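Local coordinates for protein thiaminase-I (Naegleria gruberi, PDB 4HCW) that belongs to the thiaminase family of mixed alpha/beta proteins, whose two-lobed fold resembles that of periplasmic binding proteins, at residues S120-S125 with Y247-I252; N128-A133 with S225-G230; Y231-C236 with G299-A304. All coordinates share one frame; numbering follows the deposited sequence.

Contact 1 (S120-S125 with Y247-I252); sequences SNFLLS and YNVQLI
Ser125 and Asn248 face each other as an antiparallel hydrogen-bonded pair in the large mixed sheet of this alpha/beta fold, where residues 122-125, at the end of strand 110-125, run at 163° to residues 248-250. Both backbone bonds of the pair are made, Ser125 N to Asn248 O at 2.7 Å and Asn248 N to Ser125 O at 2.9 Å. Asn248 O takes a second donor, Ser125 OG, which stands above the carbonyl plane (55° out of it) at 3.2 Å. With chi1 at 54°, OG lies between the backbone N and the carbonyl carbon; serine suits the place because its hydroxyl, one carbon from the backbone, can lie beside a carbonyl that Ser125 N already engages. Farther along, Leu123 N donates to Gln250 O over 3.3 Å, but the return bond from Gln250 N to Leu123 O is weak.

Side chains, mostly apolar, pack around this ladder. Leu123 CB packs on Ile252 CD1 at 3.5 Å, while the chains of Leu123 and Gln250 lie side by side, pointing the same way, with Gln250 OE1 near Leu123 CD2. Leu124 crosses Tyr247 at about a right angle, its branching CG 4.0 Å from ring atom CD2. Phe122 spans two residues of the other strand: its CB meets Val249 CG2 at 3.6 Å, and its ring atom CE1 meets Leu251 CD2 at 3.6 Å. The same ring turns an edge to Gln250 O, which lies in its plane, an arrangement that suits the slightly positive rim hydrogens of an aromatic group. Helix 317-328 backs the second strand, with Leu322 on Val249 and Phe326 on Leu251. Ser120 CB lies over one face of the Phe122 ring, offset toward the rim, and Ser120 OG is hydrogen-bonded to Tyr259 O.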
loop_
_atom_site.group_PDB
_atom_site.type_symbol
_atom_site.label_atom_id
_atom_site.label_comp_id
_atom_site.label_asym_id
_atom_site.label_seq_id
_atom_site.Cartn_x
_atom_site.Cartn_y
_atom_site.Cartn_z
ATOM N N SER A 120 3.986 0.483 1.424
ATOM C CA SER A 120 5.107 1.046 0.673
ATOM C C SER A 120 6.155 -0.017 0.358
ATOM O O SER A 120 6.187 -1.074 0.987
ATOM C CB SER A 120 5.757 2.193 1.452
ATOM O OG SER A 120 6.906 2.679 0.780
ATOM N N ASN A 121 7.011 0.267 -0.620
ATOM C CA ASN A 121 8.126 -0.621 -0.934
ATOM C C ASN A 121 9.343 -0.301 -0.075
ATOM O O ASN A 121 10.240 0.429 -0.497
ATOM C CB ASN A 121 8.491 -0.540 -2.418
ATOM C CG ASN A 121 7.447 -1.178 -3.314
ATOM O OD1 ASN A 121 7.367 -2.402 -3.421
ATOM N ND2 ASN A 121 6.647 -0.347 -3.974
ATOM N N PHE A 122 9.369 -0.852 1.133
ATOM C CA PHE A 122 10.435 -0.568 2.087
ATOM C C PHE A 122 11.719 -1.317 1.752
ATOM O O PHE A 122 11.710 -2.262 0.964
ATOM C CB PHE A 122 9.995 -0.932 3.504
ATOM C CG PHE A 122 8.744 -0.236 3.950
ATOM C CD1 PHE A 122 8.793 1.053 4.450
ATOM C CD2 PHE A 122 7.517 -0.877 3.882
ATOM C CE1 PHE A 122 7.643 1.695 4.867
ATOM C CE2 PHE A 122 6.363 -0.242 4.296
ATOM C CZ PHE A 122 6.426 1.047 4.789
ATOM N N LEU A 123 12.820 -0.891 2.364
ATOM C CA LEU A 123 14.097 -1.575 2.211
ATOM C C LEU A 123 14.413 -2.402 3.448
ATOM O O LEU A 123 14.722 -1.855 4.507
ATOM C CB LEU A 123 15.222 -0.570 1.967
ATOM C CG LEU A 123 16.628 -1.154 1.814
ATOM C CD1 LEU A 123 16.685 -2.136 0.652
ATOM C CD2 LEU A 123 17.653 -0.044 1.635
ATOM N N LEU A 124 14.334 -3.719 3.312
ATOM C CA LEU A 124 14.668 -4.614 4.412
ATOM C C LEU A 124 16.149 -4.965 4.363
ATOM O O LEU A 124 16.557 -5.891 3.660
ATOM C CB LEU A 124 13.820 -5.886 4.355
ATOM C CG LEU A 124 13.938 -6.803 5.573
ATOM C CD1 LEU A 124 13.427 -6.094 6.819
ATOM C CD2 LEU A 124 13.194 -8.109 5.345
ATOM N N SER A 125 16.952 -4.219 5.113
ATOM C CA SER A 125 18.397 -4.402 5.104
ATOM C C SER A 125 18.883 -5.287 6.250
ATOM O O SER A 125 18.619 -5.012 7.420
ATOM C CB SER A 125 19.105 -3.046 5.144
ATOM O OG SER A 125 18.655 -2.269 6.240
ATOM N N TYR A 247 17.056 -6.932 11.806
ATOM C CA TYR A 247 16.964 -6.418 10.446
ATOM C C TYR A 247 16.441 -4.987 10.480
ATOM O O TYR A 247 15.590 -4.650 11.304
ATOM C CB TYR A 247 16.034 -7.290 9.601
ATOM C CG TYR A 247 16.702 -8.483 8.952
ATOM C CD1 TYR A 247 17.130 -9.564 9.711
ATOM C CD2 TYR A 247 16.884 -8.535 7.576
ATOM C CE1 TYR A 247 17.735 -10.659 9.118
ATOM C CE2 TYR A 247 17.486 -9.627 6.975
ATOM C CZ TYR A 247 17.909 -10.685 7.749
ATOM O OH TYR A 247 18.508 -11.771 7.153
ATOM N N ASN A 248 16.951 -4.146 9.587
ATOM C CA ASN A 248 16.505 -2.759 9.514
ATOM C C ASN A 248 15.569 -2.495 8.339
ATOM O O ASN A 248 15.732 -3.062 7.259
ATOM C CB ASN A 248 17.699 -1.803 9.472
ATOM C CG ASN A 248 18.223 -1.467 10.855
ATOM O OD1 ASN A 248 17.850 -0.452 11.443
ATOM N ND2 ASN A 248 19.088 -2.324 11.384
ATOM N N VAL A 249 14.587 -1.629 8.565
ATOM C CA VAL A 249 13.615 -1.281 7.539
ATOM C C VAL A 249 13.426 0.235 7.486
ATOM O O VAL A 249 13.275 0.889 8.520
ATOM C CB VAL A 249 12.262 -1.996 7.779
ATOM C CG1 VAL A 249 11.786 -1.790 9.211
ATOM C CG2 VAL A 249 11.217 -1.525 6.786
ATOM N N GLN A 250 13.453 0.796 6.279
ATOM C CA GLN A 250 13.374 2.245 6.117
ATOM C C GLN A 250 12.546 2.663 4.907
ATOM O O GLN A 250 12.269 1.859 4.018
ATOM C CB GLN A 250 14.778 2.842 5.999
ATOM C CG GLN A 250 15.576 2.307 4.819
ATOM C CD GLN A 250 16.846 3.094 4.566
ATOM O OE1 GLN A 250 17.875 2.531 4.192
ATOM N NE2 GLN A 250 16.777 4.407 4.758
ATOM N N LEU A 251 12.158 3.935 4.889
ATOM C CA LEU A 251 11.482 4.524 3.743
ATOM C C LEU A 251 12.498 4.974 2.708
ATOM O O LEU A 251 13.259 5.914 2.943
ATOM C CB LEU A 251 10.651 5.731 4.171
ATOM C CG LEU A 251 9.194 5.506 4.563
ATOM C CD1 LEU A 251 8.561 6.830 4.953
ATOM C CD2 LEU A 251 8.433 4.860 3.416
ATOM N N ILE A 252 12.511 4.307 1.561
ATOM C CA ILE A 252 13.382 4.712 0.469
ATOM C C ILE A 252 12.583 4.988 -0.796
ATOM O O ILE A 252 11.789 4.158 -1.239
ATOM C CB ILE A 252 14.457 3.654 0.165
ATOM C CG1 ILE A 252 13.830 2.261 0.118
ATOM C CG2 ILE A 252 15.559 3.703 1.210
ATOM C CD1 ILE A 252 14.485 1.341 -0.877
#

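Contact 2 (N128-A133 with S225-G230); sequences NATQQA and SNYYVG
Tyr227 OH is surrounded by polar atoms of the loop 128-133, with Gln131 O, at 2.7 Å, one candidate acceptor for its proton. That bond is not settled, because another acceptor is near and the hydroxyl stands too close to Ala129 O in the model, which leaves its place doubtful. Thr130 OG1 is 3.1 Å from Tyr227 OH. Gln131 O lies at the edge of the tyrosine ring and in its plane, and Gln131 CB comes within 3.3 Å of Tyr227 OH. Tyrosine fits here because its long flat ring, with Val143 of helix 136-143 beside it, carries a hydroxyl from a buried position out to a surface loop. At the base of that ring is an ST turn: Ser225 OG accepts from Tyr227 N at 3.0 Å with an almost straight bond (167°), in the turn leading toward strand 229-230. Ser225 OG is also bonded to Gln147 O. In Asn226, whose CB points toward the loop, CG is anti to the carbonyl carbon (chi1 -57°). Asn226 ND2 is 3.0 Å from Asn128 O, but the angle is too poor for a hydrogen bond, and Asn226 ND2 is 3.7 Å from Asn128 CB.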
loop_
_atom_site.group_PDB
_atom_site.type_symbol
_atom_site.label_atom_id
_atom_site.label_comp_id
_atom_site.label_asym_id
_atom_site.label_seq_id
_atom_site.Cartn_x
_atom_site.Cartn_y
_atom_site.Cartn_z
ATOM N N ASN A 128 24.136 -7.268 8.072
ATOM C CA ASN A 128 25.292 -7.235 7.185
ATOM C C ASN A 128 25.073 -6.177 6.109
ATOM O O ASN A 128 25.026 -6.487 4.919
ATOM C CB ASN A 128 25.500 -8.602 6.533
ATOM C CG ASN A 128 25.383 -9.744 7.524
ATOM O OD1 ASN A 128 24.906 -9.563 8.644
ATOM N ND2 ASN A 128 25.810 -10.932 7.111
ATOM N N ALA A 129 24.939 -4.927 6.542
ATOM C CA ALA A 129 24.526 -3.837 5.664
ATOM C C ALA A 129 25.553 -3.496 4.590
ATOM O O ALA A 129 25.197 -3.303 3.427
ATOM C CB ALA A 129 24.192 -2.598 6.487
ATOM N N THR A 130 26.819 -3.414 4.989
ATOM C CA THR A 130 27.911 -3.002 4.101
ATOM C C THR A 130 27.724 -1.598 3.517
ATOM O O THR A 130 28.576 -0.729 3.697
ATOM C CB THR A 130 28.180 -4.024 2.963
ATOM O OG1 THR A 130 27.050 -4.090 2.084
ATOM C CG2 THR A 130 28.459 -5.405 3.536
ATOM N N GLN A 131 26.610 -1.377 2.824
ATOM C CA GLN A 131 26.352 -0.089 2.190
ATOM C C GLN A 131 24.955 0.451 2.503
ATOM O O GLN A 131 24.000 -0.312 2.640
ATOM C CB GLN A 131 26.554 -0.196 0.677
ATOM C CG GLN A 131 26.617 1.141 -0.028
ATOM C CD GLN A 131 27.722 2.029 0.509
ATOM O OE1 GLN A 131 27.500 3.202 0.809
ATOM N NE2 GLN A 131 28.922 1.471 0.628
ATOM N N GLN A 132 24.848 1.773 2.614
ATOM C CA GLN A 132 23.584 2.434 2.925
ATOM C C GLN A 132 23.250 3.475 1.859
ATOM O O GLN A 132 24.110 3.848 1.060
ATOM C CB GLN A 132 23.668 3.112 4.292
ATOM N N ALA A 133 22.006 3.949 1.855
ATOM C CA ALA A 133 21.573 4.953 0.885
ATOM C C ALA A 133 20.296 5.677 1.310
ATOM O O ALA A 133 19.661 5.315 2.300
ATOM C CB ALA A 133 21.385 4.321 -0.486
ATOM N N SER A 225 20.799 -12.375 -0.442
ATOM C CA SER A 225 21.180 -10.969 -0.499
ATOM C C SER A 225 20.919 -10.282 0.834
ATOM O O SER A 225 20.088 -10.732 1.622
ATOM C CB SER A 225 20.413 -10.250 -1.607
ATOM O OG SER A 225 20.639 -8.852 -1.559
ATOM N N ASN A 226 21.635 -9.191 1.080
ATOM C CA ASN A 226 21.454 -8.417 2.302
ATOM C C ASN A 226 20.478 -7.266 2.089
ATOM O O ASN A 226 20.195 -6.497 3.008
ATOM C CB ASN A 226 22.797 -7.883 2.803
ATOM C CG ASN A 226 23.805 -8.987 3.053
ATOM O OD1 ASN A 226 23.440 -10.118 3.374
ATOM N ND2 ASN A 226 25.085 -8.663 2.907
ATOM N N TYR A 227 19.967 -7.156 0.866
ATOM C CA TYR A 227 19.034 -6.093 0.517
ATOM C C TYR A 227 17.740 -6.663 -0.052
ATOM O O TYR A 227 17.763 -7.575 -0.879
ATOM C CB TYR A 227 19.669 -5.135 -0.493
ATOM C CG TYR A 227 20.943 -4.480 -0.008
ATOM C CD1 TYR A 227 22.179 -5.080 -0.215
ATOM C CD2 TYR A 227 20.910 -3.258 0.652
ATOM C CE1 TYR A 227 23.346 -4.485 0.226
ATOM C CE2 TYR A 227 22.071 -2.654 1.096
ATOM C CZ TYR A 227 23.286 -3.271 0.880
ATOM O OH TYR A 227 24.444 -2.673 1.319
ATOM N N TYR A 228 16.614 -6.119 0.396
ATOM C CA TYR A 228 15.307 -6.554 -0.083
ATOM C C TYR A 228 14.334 -5.383 -0.138
ATOM O O TYR A 228 14.235 -4.599 0.807
ATOM C CB TYR A 228 14.747 -7.663 0.812
ATOM C CG TYR A 228 13.335 -8.090 0.466
ATOM C CD1 TYR A 228 13.098 -9.062 -0.495
ATOM C CD2 TYR A 228 12.240 -7.526 1.111
ATOM C CE1 TYR A 228 11.811 -9.457 -0.812
ATOM C CE2 TYR A 228 10.951 -7.914 0.801
ATOM C CZ TYR A 228 10.742 -8.880 -0.160
ATOM O OH TYR A 228 9.459 -9.267 -0.469
ATOM N N VAL A 229 13.618 -5.267 -1.251
ATOM C CA VAL A 229 12.603 -4.233 -1.398
ATOM C C VAL A 229 11.242 -4.854 -1.686
ATOM O O VAL A 229 11.109 -5.705 -2.568
ATOM C CB VAL A 229 12.957 -3.234 -2.516
ATOM C CG1 VAL A 229 11.948 -2.097 -2.544
ATOM C CG2 VAL A 229 14.363 -2.689 -2.316
ATOM N N GLY A 230 10.234 -4.430 -0.932
ATOM C CA GLY A 230 8.885 -4.935 -1.101
ATOM C C GLY A 230 7.962 -4.409 -0.021
ATOM O O GLY A 230 8.386 -3.645 0.848
#

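Contact 3 (Y231-C236 with G299-A304); sequences YSESMC and GLTLPA
Glu233 and Leu300 bring their CA atoms within 5.0 Å of each other where the 3-10 segment 232-236 lies against the Schellman motif that ends helix 290-298, Leu300 being the C-prime residue with positive phi (56°). Glu233 CA makes a CA-H...O contact of 3.5 Å with Gly299 O. Leu300 lies against the 3-10 turn: its CB sits 3.3 Å from Ser232 O, and its CD1 branch packs on Met235 CB at 3.8 Å. A branched apolar side chain suits this position, since Phe318 and Tyr319 of helix 317-328 also touch it. Cys236 CB lies 3.4 Å from Gly299 O. On Ser232, chi1 of 51° holds OG between the backbone N and the carbonyl carbon, where it meets Leu300 O at 3.1 Å and, within its own segment, Glu233 OE1 at 3.1 Å. Leu302 borders this hydroxyl with CG and both methyl branches, while Glu233 CG passes obliquely by Thr301 OG1. Beyond this, Leu300 and Cys236 contribute van der Waals packing. The Ser232 hydroxyl has one proton and two acceptors in reach, and which it serves is not settled, so it may turn to Leu300 O or to Glu233 OE1.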
loop_
_atom_site.group_PDB
_atom_site.type_symbol
_atom_site.label_atom_id
_atom_site.label_comp_id
_atom_site.label_asym_id
_atom_site.label_seq_id
_atom_site.Cartn_x
_atom_site.Cartn_y
_atom_site.Cartn_z
ATOM N N TYR A 231 6.697 -4.813 -0.075
ATOM C CA TYR A 231 5.728 -4.399 0.931
ATOM C C TYR A 231 6.058 -5.050 2.268
ATOM O O TYR A 231 6.669 -6.118 2.312
ATOM C CB TYR A 231 4.309 -4.777 0.504
ATOM C CG TYR A 231 3.951 -4.357 -0.903
ATOM C CD1 TYR A 231 3.970 -3.020 -1.277
ATOM C CD2 TYR A 231 3.582 -5.299 -1.856
ATOM C CE1 TYR A 231 3.638 -2.633 -2.561
ATOM C CE2 TYR A 231 3.249 -4.922 -3.142
ATOM C CZ TYR A 231 3.279 -3.587 -3.489
ATOM O OH TYR A 231 2.947 -3.205 -4.769
ATOM N N SER A 232 5.655 -4.403 3.356
ATOM C CA SER A 232 5.903 -4.941 4.688
ATOM C C SER A 232 5.133 -6.240 4.913
ATOM O O SER A 232 5.566 -7.100 5.678
ATOM C CB SER A 232 5.554 -3.911 5.765
ATOM O OG SER A 232 4.251 -3.391 5.577
ATOM N N GLU A 233 3.998 -6.383 4.233
ATOM C CA GLU A 233 3.181 -7.587 4.344
ATOM C C GLU A 233 3.898 -8.808 3.774
ATOM O O GLU A 233 3.564 -9.944 4.108
ATOM C CB GLU A 233 1.836 -7.404 3.636
ATOM C CG GLU A 233 1.057 -6.175 4.068
ATOM C CD GLU A 233 1.323 -4.977 3.179
ATOM O OE1 GLU A 233 1.911 -3.988 3.668
ATOM O OE2 GLU A 233 0.938 -5.022 1.991
ATOM N N SER A 234 4.881 -8.569 2.912
ATOM C CA SER A 234 5.629 -9.654 2.289
ATOM C C SER A 234 6.754 -10.146 3.194
ATOM O O SER A 234 7.454 -11.103 2.864
ATOM C CB SER A 234 6.195 -9.208 0.937
ATOM O OG SER A 234 7.021 -8.066 1.079
ATOM N N MET A 235 6.916 -9.491 4.338
ATOM C CA MET A 235 7.982 -9.833 5.270
ATOM C C MET A 235 7.444 -10.569 6.494
ATOM O O MET A 235 8.192 -10.864 7.426
ATOM C CB MET A 235 8.716 -8.566 5.713
ATOM C CG MET A 235 9.190 -7.690 4.565
ATOM S SD MET A 235 9.769 -6.077 5.121
ATOM C CE MET A 235 10.221 -5.322 3.562
ATOM N N CYS A 236 6.149 -10.866 6.485
ATOM C CA CYS A 236 5.486 -11.449 7.649
ATOM C C CYS A 236 5.989 -12.851 7.988
ATOM O O CYS A 236 5.966 -13.263 9.146
ATOM C CB CYS A 236 3.967 -11.471 7.452
ATOM S SG CYS A 236 3.372 -12.685 6.250
ATOM N N GLY A 299 0.737 -10.127 10.489
ATOM C CA GLY A 299 1.028 -10.149 9.068
ATOM C C GLY A 299 1.855 -8.957 8.629
ATOM O O GLY A 299 2.034 -8.724 7.433
ATOM N N LEU A 300 2.358 -8.206 9.606
ATOM C CA LEU A 300 3.150 -7.002 9.356
ATOM C C LEU A 300 2.417 -5.990 8.481
ATOM O O LEU A 300 3.038 -5.252 7.714
ATOM C CB LEU A 300 4.513 -7.348 8.750
ATOM C CG LEU A 300 5.505 -8.036 9.687
ATOM C CD1 LEU A 300 6.846 -8.228 9.001
ATOM C CD2 LEU A 300 5.669 -7.234 10.970
ATOM N N THR A 301 1.096 -5.966 8.597
ATOM C CA THR A 301 0.287 -4.987 7.886
ATOM C C THR A 301 0.250 -3.703 8.703
ATOM O O THR A 301 0.112 -3.742 9.925
ATOM C CB THR A 301 -1.145 -5.503 7.652
ATOM O OG1 THR A 301 -1.097 -6.764 6.971
ATOM C CG2 THR A 301 -1.947 -4.513 6.821
ATOM N N LEU A 302 0.387 -2.566 8.031
ATOM C CA LEU A 302 0.457 -1.286 8.722
ATOM C C LEU A 302 -0.886 -0.571 8.733
ATOM O O LEU A 302 -1.491 -0.363 7.682
ATOM C CB LEU A 302 1.505 -0.385 8.068
ATOM C CG LEU A 302 2.842 -1.029 7.700
ATOM C CD1 LEU A 302 3.761 -0.006 7.055
ATOM C CD2 LEU A 302 3.497 -1.650 8.922
ATOM N N PRO A 303 -1.363 -0.200 9.931
ATOM C CA PRO A 303 -2.537 0.669 10.051
ATOM C C PRO A 303 -2.204 2.056 9.518
ATOM O O PRO A 303 -1.029 2.418 9.455
ATOM C CB PRO A 303 -2.776 0.725 11.562
ATOM C CG PRO A 303 -2.117 -0.501 12.101
ATOM C CD PRO A 303 -0.912 -0.701 11.239
ATOM N N ALA A 304 -3.221 2.824 9.144
ATOM C CA ALA A 304 -3.001 4.132 8.537
ATOM C C ALA A 304 -2.968 5.261 9.565
ATOM O O ALA A 304 -2.384 6.316 9.320
ATOM C CB ALA A 304 -4.057 4.405 7.479
#

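In the fold
All three contacts reach the same mixed sheet, with strand 110-125 as the common neighbour of strands 229-230, 248-250 and 302-303. Contacts 1 and 2 have centres about 9 Å apart; residues 122-125 form the middle strand, with 248-250 on one edge and 229-230 on the other, where Leu124 N probably donates to Tyr228 O at 2.7 Å, and Gly230 N to Phe122 O at 3.2 Å. Contact 3 lies about 12 Å, centre to centre, from contact 1, and packing joins them, with Phe122 CZ 3.7 Å from Leu302 CD1. Contacts 2 and 3 are about 19 Å apart by their centres, yet Tyr228 OH and Ser234 OG probably hydrogen-bond at 3.1 Å. Met235 CE touches both Leu124 and Tyr228.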